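Local coordinates for decaprenyl diphosphate synthase (Rhodobacter capsulatus, PDB 3MZV), which probably extends farnesyl diphosphate with isopentenyl diphosphate units, with magnesium as cofactor, into a long all-trans prenyl diphosphate for quinone side chains, at residues T45-E50 and L110-K115; V82-T87 and D122-R127. All blocks are in the same frame, centred on the assembly; numbering follows the deposited sequence.

Contact 1 (T45-E50 and L110-K115); sequences TAHLIE and LLWDNK
His-47 and Trp-112 form a T-shaped aromatic pair. The six-membered ring of Trp-112 presents its edge to the face of the imidazole, with the centroids 5.6 Å apart and the planes at 86°. The outer corner of the indole does the touching: CH2 of Trp-112 lies 4.0 Å from CB of His-47, while CZ3 of Trp-112 is 4.1 Å from CD2 of His-47. With CG anti to the backbone N (chi1 178°), the histidine ring is carried off helix 40-49 toward the indole.

The apolar part is completed by Leu-111, whose CD2 branch meets the imidazole, although it is modelled too close to carry weight. Trp-112 also packs on Arg-40 and Val-44 of helix 40-49. The geometry illustrates a helix-to-helix junction in the all-alpha fold of the prenyl synthases: helix 108-111 gives out at Leu-111, Trp-112 leaves the helical conformation, and Asp-113 is the N-cap of helix 114-133.

Among polar contacts, NE2 of His-47 is hydrogen-bonded to the carbonyl O of Pro-106, which holds the imidazole's rotation. Without the imidazole, as with an alanine here, the indole edge would probably lose its aromatic partner and the Pro-106 carbonyl this hydrogen bond. At the N-cap, Asp-113 caps a backbone N in the first turn of helix 114-133, and its OD1 is also bonded to Ser-116 OG.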
loop_
_atom_site.group_PDB
_atom_site.type_symbol
_atom_site.label_atom_id
_atom_site.label_comp_id
_atom_site.label_asym_id
_atom_site.label_seq_id
_atom_site.Cartn_x
_atom_site.Cartn_y
_atom_site.Cartn_z
ATOM N N THR B 45 -3.551 -7.599 -12.125
ATOM C CA THR B 45 -2.081 -7.722 -12.077
ATOM C C THR B 45 -1.502 -8.216 -13.406
ATOM O O THR B 45 -0.502 -7.663 -13.898
ATOM C CB THR B 45 -1.602 -8.692 -10.958
ATOM O OG1 THR B 45 -2.326 -8.444 -9.740
ATOM C CG2 THR B 45 -0.093 -8.515 -10.732
ATOM N N ALA B 46 -2.121 -9.273 -13.952
ATOM C CA ALA B 46 -1.799 -9.764 -15.280
ATOM C C ALA B 46 -1.714 -8.587 -16.228
ATOM O O ALA B 46 -0.703 -8.391 -16.889
ATOM C CB ALA B 46 -2.880 -10.767 -15.780
ATOM N N HIS B 47 -2.777 -7.786 -16.238
ATOM C CA HIS B 47 -2.963 -6.691 -17.201
ATOM C C HIS B 47 -1.871 -5.608 -17.137
ATOM O O HIS B 47 -1.620 -4.929 -18.132
ATOM C CB HIS B 47 -4.379 -6.077 -17.032
ATOM C CG HIS B 47 -4.656 -4.909 -17.929
ATOM N ND1 HIS B 47 -5.197 -5.046 -19.191
ATOM C CD2 HIS B 47 -4.461 -3.578 -17.746
ATOM C CE1 HIS B 47 -5.318 -3.854 -19.750
ATOM N NE2 HIS B 47 -4.879 -2.945 -18.894
ATOM N N LEU B 48 -1.214 -5.442 -15.988
ATOM C CA LEU B 48 -0.112 -4.474 -15.894
ATOM C C LEU B 48 1.239 -5.072 -16.315
ATOM O O LEU B 48 2.061 -4.389 -16.925
ATOM C CB LEU B 48 -0.014 -3.876 -14.482
ATOM C CG LEU B 48 0.911 -2.652 -14.344
ATOM C CD1 LEU B 48 0.660 -1.575 -15.418
ATOM C CD2 LEU B 48 0.802 -2.038 -12.928
ATOM N N ILE B 49 1.457 -6.345 -15.987
ATOM C CA ILE B 49 2.755 -6.986 -16.210
ATOM C C ILE B 49 2.901 -7.443 -17.669
ATOM O O ILE B 49 3.955 -7.248 -18.282
ATOM C CB ILE B 49 2.997 -8.157 -15.215
ATOM C CG1 ILE B 49 3.276 -7.600 -13.808
ATOM C CG2 ILE B 49 4.164 -9.025 -15.681
ATOM C CD1 ILE B 49 2.980 -8.565 -12.649
ATOM N N GLU B 50 1.835 -8.020 -18.228
ATOM C CA GLU B 50 1.816 -8.413 -19.648
ATOM C C GLU B 50 1.726 -7.203 -20.609
ATOM O O GLU B 50 1.622 -7.390 -21.826
ATOM C CB GLU B 50 0.674 -9.414 -19.927
ATOM C CG GLU B 50 1.031 -10.889 -19.690
ATOM C CD GLU B 50 0.983 -11.300 -18.216
ATOM O OE1 GLU B 50 1.385 -10.500 -17.341
ATOM O OE2 GLU B 50 0.551 -12.438 -17.929
ATOM N N LEU B 110 -9.055 2.964 -15.265
ATOM C CA LEU B 110 -9.995 3.218 -16.373
ATOM C C LEU B 110 -10.806 1.954 -16.699
ATOM O O LEU B 110 -12.049 1.943 -16.636
ATOM C CB LEU B 110 -9.230 3.696 -17.611
ATOM N N LEU B 111 -10.089 0.876 -17.011
ATOM C CA LEU B 111 -10.706 -0.413 -17.348
ATOM C C LEU B 111 -11.655 -0.919 -16.243
ATOM O O LEU B 111 -12.716 -1.495 -16.532
ATOM C CB LEU B 111 -9.603 -1.447 -17.635
ATOM C CG LEU B 111 -9.569 -2.206 -18.965
ATOM C CD1 LEU B 111 -9.996 -1.359 -20.166
ATOM C CD2 LEU B 111 -8.155 -2.713 -19.175
ATOM N N TRP B 112 -11.277 -0.705 -14.977
ATOM C CA TRP B 112 -12.106 -1.121 -13.839
ATOM C C TRP B 112 -12.605 0.113 -13.063
ATOM O O TRP B 112 -13.580 0.749 -13.477
ATOM C CB TRP B 112 -11.330 -2.088 -12.929
ATOM C CG TRP B 112 -11.098 -3.444 -13.524
ATOM C CD1 TRP B 112 -11.952 -4.502 -13.498
ATOM C CD2 TRP B 112 -9.931 -3.885 -14.227
ATOM N NE1 TRP B 112 -11.394 -5.582 -14.136
ATOM C CE2 TRP B 112 -10.155 -5.229 -14.602
ATOM C CE3 TRP B 112 -8.723 -3.276 -14.583
ATOM C CZ2 TRP B 112 -9.207 -5.980 -15.317
ATOM C CZ3 TRP B 112 -7.775 -4.018 -15.294
ATOM C CH2 TRP B 112 -8.027 -5.359 -15.650
ATOM N N ASP B 113 -11.945 0.431 -11.943
ATOM C CA ASP B 113 -12.171 1.670 -11.194
ATOM C C ASP B 113 -10.966 1.977 -10.280
ATOM O O ASP B 113 -10.031 1.152 -10.144
ATOM C CB ASP B 113 -13.496 1.625 -10.404
ATOM C CG ASP B 113 -13.652 0.372 -9.532
ATOM O OD1 ASP B 113 -12.652 -0.185 -9.038
ATOM O OD2 ASP B 113 -14.807 -0.046 -9.312
ATOM N N ASN B 114 -10.964 3.178 -9.700
ATOM C CA ASN B 114 -9.873 3.626 -8.834
ATOM C C ASN B 114 -9.721 2.712 -7.653
ATOM O O ASN B 114 -8.606 2.343 -7.291
ATOM C CB ASN B 114 -10.127 5.037 -8.308
ATOM C CG ASN B 114 -9.730 6.112 -9.286
ATOM O OD1 ASN B 114 -8.992 5.880 -10.239
ATOM N ND2 ASN B 114 -10.200 7.321 -9.027
ATOM N N LYS B 115 -10.849 2.360 -7.050
ATOM C CA LYS B 115 -10.852 1.483 -5.894
ATOM C C LYS B 115 -10.154 0.170 -6.234
ATOM O O LYS B 115 -9.443 -0.368 -5.382
ATOM C CB LYS B 115 -12.267 1.231 -5.380
#

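Contact 2 (V82-T87 and D122-R127); sequences VEFIHT and DYLFAR
Two groups of Thr-87 grip the carbonyl O of Glu-83: the backbone N of Thr-87 in the helical ladder and its hydroxyl OG1, at 2.8 Å from that O. They come from opposite faces of the carbonyl plane, the hydroxyl standing 38° out of it. Because OG1 is turned back onto its own helix, CG2 of Thr-87 is the branch that meets helix 114-133, 4.0 Å from CD1 of Leu-124.

Leu-124 touches two residues of helix 74-96 with different branches. While CD1 takes the threonine methyl, its other branch, CD2, lies 4.1 Å from CE1 of Phe-84, and its CB rests near CD1 of the same ring. The phenyl group crosses the leucine at about a right angle, and CB of Phe-84 comes 4.0 Å from the backbone O of Leu-124. Phe-125 leaves its backbone pointing away from the partner helix, yet with CG anti to the backbone N (chi1 -170°) its ring swings back until CE2 is 4.1 Å from CG1 of Ile-85. That ring also meets Phe-129 of the second subunit, nearly parallel to it.

On the flank, Arg-127 lays CG over one face of Tyr-123 and sends NH2 to the tyrosine OH at 2.7 Å, in a bent bond; Ser-34 O is a second partner of that hydroxyl.

The axes of the two segments run 8.5 Å apart at 159°, an antiparallel helix pair of the all-alpha isoprenoid synthase fold, in which helix 74-96 carries, at its C-terminal end, the start of the first aspartate-rich (DDxxD) motif, the sequence that in relatives binds magnesium and diphosphate.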
loop_
_atom_site.group_PDB
_atom_site.type_symbol
_atom_site.label_atom_id
_atom_site.label_comp_id
_atom_site.label_asym_id
_atom_site.label_seq_id
_atom_site.Cartn_x
_atom_site.Cartn_y
_atom_site.Cartn_z
ATOM N N VAL B 82 10.713 -6.763 -5.245
ATOM C CA VAL B 82 11.034 -5.499 -5.915
ATOM C C VAL B 82 10.051 -5.234 -7.083
ATOM O O VAL B 82 9.533 -4.147 -7.235
ATOM C CB VAL B 82 12.487 -5.539 -6.414
ATOM C CG1 VAL B 82 12.758 -4.428 -7.418
ATOM C CG2 VAL B 82 13.432 -5.407 -5.224
ATOM N N GLU B 83 9.744 -6.246 -7.856
ATOM C CA GLU B 83 8.821 -6.062 -8.933
ATOM C C GLU B 83 7.395 -5.839 -8.458
ATOM O O GLU B 83 6.686 -5.011 -9.043
ATOM C CB GLU B 83 8.849 -7.250 -9.861
ATOM C CG GLU B 83 8.094 -6.954 -11.148
ATOM C CD GLU B 83 8.854 -6.111 -12.140
ATOM O OE1 GLU B 83 9.533 -5.116 -11.768
ATOM O OE2 GLU B 83 8.742 -6.442 -13.349
ATOM N N PHE B 84 6.965 -6.595 -7.433
ATOM C CA PHE B 84 5.645 -6.354 -6.817
ATOM C C PHE B 84 5.523 -4.904 -6.323
ATOM O O PHE B 84 4.495 -4.244 -6.529
ATOM C CB PHE B 84 5.390 -7.314 -5.651
ATOM C CG PHE B 84 4.869 -8.684 -6.063
ATOM C CD1 PHE B 84 3.789 -8.819 -6.898
ATOM C CD2 PHE B 84 5.421 -9.824 -5.508
ATOM C CE1 PHE B 84 3.275 -10.084 -7.211
ATOM C CE2 PHE B 84 4.908 -11.073 -5.773
ATOM C CZ PHE B 84 3.830 -11.201 -6.649
ATOM N N ILE B 85 6.551 -4.407 -5.646
ATOM C CA ILE B 85 6.532 -3.043 -5.153
ATOM C C ILE B 85 6.428 -2.041 -6.308
ATOM O O ILE B 85 5.624 -1.096 -6.266
ATOM C CB ILE B 85 7.769 -2.743 -4.254
ATOM C CG1 ILE B 85 7.678 -3.549 -2.949
ATOM C CG2 ILE B 85 7.858 -1.274 -3.948
ATOM C CD1 ILE B 85 9.002 -3.610 -2.187
ATOM N N HIS B 86 7.199 -2.269 -7.365
ATOM C CA HIS B 86 7.144 -1.381 -8.521
ATOM C C HIS B 86 5.748 -1.423 -9.106
ATOM O O HIS B 86 5.196 -0.366 -9.412
ATOM C CB HIS B 86 8.194 -1.775 -9.545
ATOM C CG HIS B 86 8.128 -1.007 -10.820
ATOM N ND1 HIS B 86 8.310 0.353 -10.876
ATOM C CD2 HIS B 86 7.946 -1.419 -12.100
ATOM C CE1 HIS B 86 8.220 0.757 -12.127
ATOM N NE2 HIS B 86 7.993 -0.299 -12.889
ATOM N N THR B 87 5.170 -2.617 -9.242
ATOM C CA THR B 87 3.878 -2.750 -9.866
ATOM C C THR B 87 2.789 -2.059 -9.035
ATOM O O THR B 87 1.915 -1.354 -9.575
ATOM C CB THR B 87 3.522 -4.247 -10.114
ATOM O OG1 THR B 87 4.541 -4.876 -10.913
ATOM C CG2 THR B 87 2.208 -4.391 -10.808
ATOM N N ASP B 122 -2.583 -2.675 -3.174
ATOM C CA ASP B 122 -2.406 -3.041 -1.744
ATOM C C ASP B 122 -2.176 -4.569 -1.541
ATOM O O ASP B 122 -1.337 -5.019 -0.729
ATOM C CB ASP B 122 -3.624 -2.605 -0.907
ATOM C CG ASP B 122 -3.747 -1.079 -0.755
ATOM O OD1 ASP B 122 -2.777 -0.382 -0.975
ATOM O OD2 ASP B 122 -4.836 -0.604 -0.367
ATOM N N TYR B 123 -2.978 -5.355 -2.246
ATOM C CA TYR B 123 -2.849 -6.802 -2.240
ATOM C C TYR B 123 -1.441 -7.254 -2.617
ATOM O O TYR B 123 -0.879 -8.093 -1.930
ATOM C CB TYR B 123 -3.861 -7.454 -3.194
ATOM C CG TYR B 123 -3.958 -8.967 -3.017
ATOM C CD1 TYR B 123 -4.594 -9.520 -1.909
ATOM C CD2 TYR B 123 -3.350 -9.838 -3.929
ATOM C CE1 TYR B 123 -4.701 -10.901 -1.743
ATOM C CE2 TYR B 123 -3.466 -11.226 -3.764
ATOM C CZ TYR B 123 -4.117 -11.741 -2.678
ATOM O OH TYR B 123 -4.231 -13.118 -2.499
ATOM N N LEU B 124 -0.887 -6.706 -3.688
ATOM C CA LEU B 124 0.438 -7.085 -4.146
ATOM C C LEU B 124 1.525 -6.650 -3.158
ATOM O O LEU B 124 2.482 -7.380 -2.906
ATOM C CB LEU B 124 0.738 -6.458 -5.500
ATOM C CG LEU B 124 -0.292 -6.828 -6.586
ATOM C CD1 LEU B 124 0.092 -6.224 -7.902
ATOM C CD2 LEU B 124 -0.438 -8.340 -6.667
ATOM N N PHE B 125 1.377 -5.446 -2.638
ATOM C CA PHE B 125 2.300 -4.957 -1.650
ATOM C C PHE B 125 2.335 -5.898 -0.438
ATOM O O PHE B 125 3.397 -6.243 0.045
ATOM C CB PHE B 125 1.911 -3.557 -1.208
ATOM C CG PHE B 125 2.976 -2.899 -0.359
ATOM C CD1 PHE B 125 2.781 -2.698 1.000
ATOM C CD2 PHE B 125 4.204 -2.578 -0.904
ATOM C CE1 PHE B 125 3.776 -2.101 1.798
ATOM C CE2 PHE B 125 5.204 -1.992 -0.124
ATOM C CZ PHE B 125 4.977 -1.749 1.261
ATOM N N ALA B 126 1.184 -6.252 0.080
ATOM C CA ALA B 126 1.083 -7.165 1.221
ATOM C C ALA B 126 1.685 -8.549 0.929
ATOM O O ALA B 126 2.475 -9.080 1.705
ATOM C CB ALA B 126 -0.387 -7.313 1.655
ATOM N N ARG B 127 1.297 -9.128 -0.199
ATOM C CA ARG B 127 1.815 -10.408 -0.597
ATOM C C ARG B 127 3.337 -10.377 -0.756
ATOM O O ARG B 127 4.004 -11.361 -0.470
ATOM C CB ARG B 127 1.155 -10.825 -1.916
ATOM C CG ARG B 127 -0.345 -11.153 -1.751
ATOM C CD ARG B 127 -0.746 -12.609 -1.535
ATOM N NE ARG B 127 -0.945 -12.916 -0.139
ATOM C CZ ARG B 127 -2.012 -13.463 0.468
ATOM N NH1 ARG B 127 -1.925 -13.632 1.767
ATOM N NH2 ARG B 127 -3.136 -13.867 -0.132
#

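How the contacts relate
Contact 1 lies at the surface and contact 2 in the buried interior, with centres about 14 Å apart, yet both reach helix 114-133: contact 1 is made by residues just before its N-cap, contact 2 by its middle. Helix 40-49 bridges them, since Leu-48 packs on Thr-87 with its CD2 3.5 Å from the threonine CG2, and Thr-45 packs on Leu-124. One helix therefore turns His-47 outward and Leu-48 and Thr-45 inward. The chemistry follows position. Outside, an edge-to-face ring pair, with a hydrogen bond from the histidine to the carbonyl O of Pro-106, lies at a helix junction; inside, aliphatic and phenyl groups pack between long helices, with helix 114-133 also facing the second subunit.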